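Putative Lipoprotein (Shewanella oneidensis, PDB 3U24) is of unknown function but binds zinc and calcium ions and belongs to the DUF885 family, which is grouped with the Peptidase_MA clan of metallopeptidases. Local coordinates at residues T167-E172 with R237-G242. Numbering follows the deposited sequence.
Sequences TLEHTE and RSFRIG. With ACY (acetic acid), chain Q.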
# COMPACT_ATOMS: atom_id res chain seq x y z
N THR A 167 6.08 -21.82 -5.32
CA THR A 167 6.88 -21.09 -6.30
C THR A 167 8.30 -20.93 -5.78
O THR A 167 8.58 -20.91 -4.57
CB THR A 167 6.35 -19.67 -6.60
OG1 THR A 167 6.66 -18.83 -5.48
CG2 THR A 167 4.85 -19.66 -6.86
N LEU A 168 9.23 -20.81 -6.71
CA LEU A 168 10.61 -20.65 -6.32
C LEU A 168 10.77 -19.31 -5.60
O LEU A 168 11.48 -19.21 -4.60
CB LEU A 168 11.53 -20.67 -7.56
CG LEU A 168 12.99 -20.31 -7.23
CD1 LEU A 168 13.56 -21.31 -6.22
CD2 LEU A 168 13.84 -20.19 -8.54
N GLU A 169 10.16 -18.28 -6.16
CA GLU A 169 10.38 -16.92 -5.66
C GLU A 169 9.88 -16.75 -4.21
O GLU A 169 10.55 -16.13 -3.37
CB GLU A 169 9.69 -15.89 -6.57
CG GLU A 169 10.35 -15.77 -7.96
CD GLU A 169 10.01 -16.94 -8.93
OE1 GLU A 169 9.19 -17.84 -8.60
OE2 GLU A 169 10.59 -16.94 -10.05
N HIS A 170 8.72 -17.30 -3.89
CA HIS A 170 8.20 -17.08 -2.53
C HIS A 170 8.96 -17.93 -1.56
O HIS A 170 9.07 -17.57 -0.37
CB HIS A 170 6.68 -17.31 -2.47
CG HIS A 170 5.88 -16.30 -3.28
ND1 HIS A 170 5.64 -16.44 -4.59
CD2 HIS A 170 5.32 -15.06 -2.91
CE1 HIS A 170 4.93 -15.39 -5.05
NE2 HIS A 170 4.74 -14.53 -4.04
N THR A 171 9.50 -19.06 -2.02
CA THR A 171 10.28 -19.91 -1.14
C THR A 171 11.61 -19.21 -0.79
O THR A 171 12.07 -19.29 0.36
CB THR A 171 10.53 -21.31 -1.72
OG1 THR A 171 9.29 -21.89 -2.20
CG2 THR A 171 11.14 -22.24 -0.68
N GLU A 172 12.15 -18.46 -1.75
CA GLU A 172 13.41 -17.77 -1.56
C GLU A 172 13.14 -16.64 -0.60
O GLU A 172 13.93 -16.35 0.28
CB GLU A 172 13.94 -17.18 -2.89
CG GLU A 172 14.56 -18.19 -3.85
CD GLU A 172 14.90 -17.64 -5.27
OE1 GLU A 172 14.19 -16.75 -5.86
OE2 GLU A 172 15.88 -18.18 -5.84
N ARG A 237 6.26 -24.31 -9.52
CA ARG A 237 5.07 -23.54 -9.90
C ARG A 237 5.42 -22.10 -10.37
O ARG A 237 6.30 -21.45 -9.77
CB ARG A 237 4.09 -23.46 -8.73
CG ARG A 237 2.72 -23.00 -9.18
CD ARG A 237 1.85 -22.56 -8.02
NE ARG A 237 1.56 -23.60 -7.02
CZ ARG A 237 0.39 -24.23 -6.87
NH1 ARG A 237 -0.62 -23.98 -7.70
NH2 ARG A 237 0.21 -25.11 -5.86
N SER A 238 4.76 -21.62 -11.41
CA SER A 238 5.01 -20.27 -11.90
C SER A 238 4.49 -19.28 -10.86
O SER A 238 3.50 -19.54 -10.18
CB SER A 238 4.27 -20.00 -13.24
OG SER A 238 4.27 -18.59 -13.55
N PHE A 239 5.15 -18.14 -10.77
CA PHE A 239 4.74 -17.05 -9.91
C PHE A 239 3.55 -16.25 -10.52
O PHE A 239 2.94 -15.40 -9.84
CB PHE A 239 5.93 -16.12 -9.63
CG PHE A 239 6.49 -15.47 -10.86
CD1 PHE A 239 5.96 -14.28 -11.34
CD2 PHE A 239 7.60 -16.00 -11.52
CE1 PHE A 239 6.47 -13.69 -12.48
CE2 PHE A 239 8.13 -15.40 -12.64
CZ PHE A 239 7.54 -14.25 -13.12
N ARG A 240 3.25 -16.51 -11.79
CA ARG A 240 2.24 -15.79 -12.53
C ARG A 240 0.89 -16.42 -12.21
O ARG A 240 0.70 -17.63 -12.35
CB ARG A 240 2.52 -15.85 -14.02
CG ARG A 240 3.91 -15.34 -14.40
CD ARG A 240 4.31 -15.89 -15.77
NE ARG A 240 5.68 -15.53 -16.16
CZ ARG A 240 6.01 -14.36 -16.69
NH1 ARG A 240 7.25 -14.11 -17.01
NH2 ARG A 240 5.09 -13.44 -16.89
N ILE A 241 -0.04 -15.63 -11.69
CA ILE A 241 -1.25 -16.25 -11.14
C ILE A 241 -2.31 -16.55 -12.20
O ILE A 241 -3.21 -17.33 -11.96
CB ILE A 241 -1.82 -15.44 -9.93
CG1 ILE A 241 -2.29 -14.02 -10.33
CG2 ILE A 241 -0.77 -15.31 -8.81
CD1 ILE A 241 -3.03 -13.28 -9.20
N GLY A 242 -2.20 -15.95 -13.39
CA GLY A 242 -3.13 -16.23 -14.50
C GLY A 242 -4.41 -15.38 -14.49
O GLY A 242 -4.76 -14.76 -13.45
C ACY Q . 0.81 -13.40 -2.52
O ACY Q . 1.99 -13.25 -2.93
OXT ACY Q . -0.16 -12.69 -2.91
CH3 ACY Q . 0.55 -14.43 -1.47
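The Phe239 ring meets the Glu169 carboxylate obliquely, with the two planes 67° apart. OE2 of Glu169 lies 3.5 Å from CD2 of Phe239, and OE1 touches the Phe239 CB. CG of Glu169 is anti to its carbonyl carbon, and the bend at chi2 (76°) brings CD to 3.7 Å from Phe239 CD2. One face of the Phe239 ring carries CG of Arg240, 3.6 Å above the plane and offset toward the rim. CZ of Phe239 in turn lies over one face of the Arg240 guanidinium. CB of Thr167 sits at the edge of the His170 ring, in its plane. Trp116 meets that imidazole edge-to-face.

Thr167 is the N-cap of helix 168-179, and the loop between helices 200-234 and 243-254 passes beside this start. The contact thus joins a helix N-terminus to an interhelical loop at the protein surface. OG1 of Thr167 and ND1 of His170 share a hydrogen bond of 2.7 Å. His170 NE2 hydrogen-bonds Leu516 O and, weakly, O of the acetic acid. Thr171 N and OG1 reach Thr167 O from opposite faces of its plane. Thr167 CG2 packs 3.6 Å from the Ser238 carbonyl O, and Thr167 CA makes a CH...O contact of 3.5 Å with Arg237 O. An alanine in place of Glu169 would probably leave a gap beside CD2 and CB of Phe239. Arg237 NE donates a hydrogen bond to Gln165 O, just ahead of the helix.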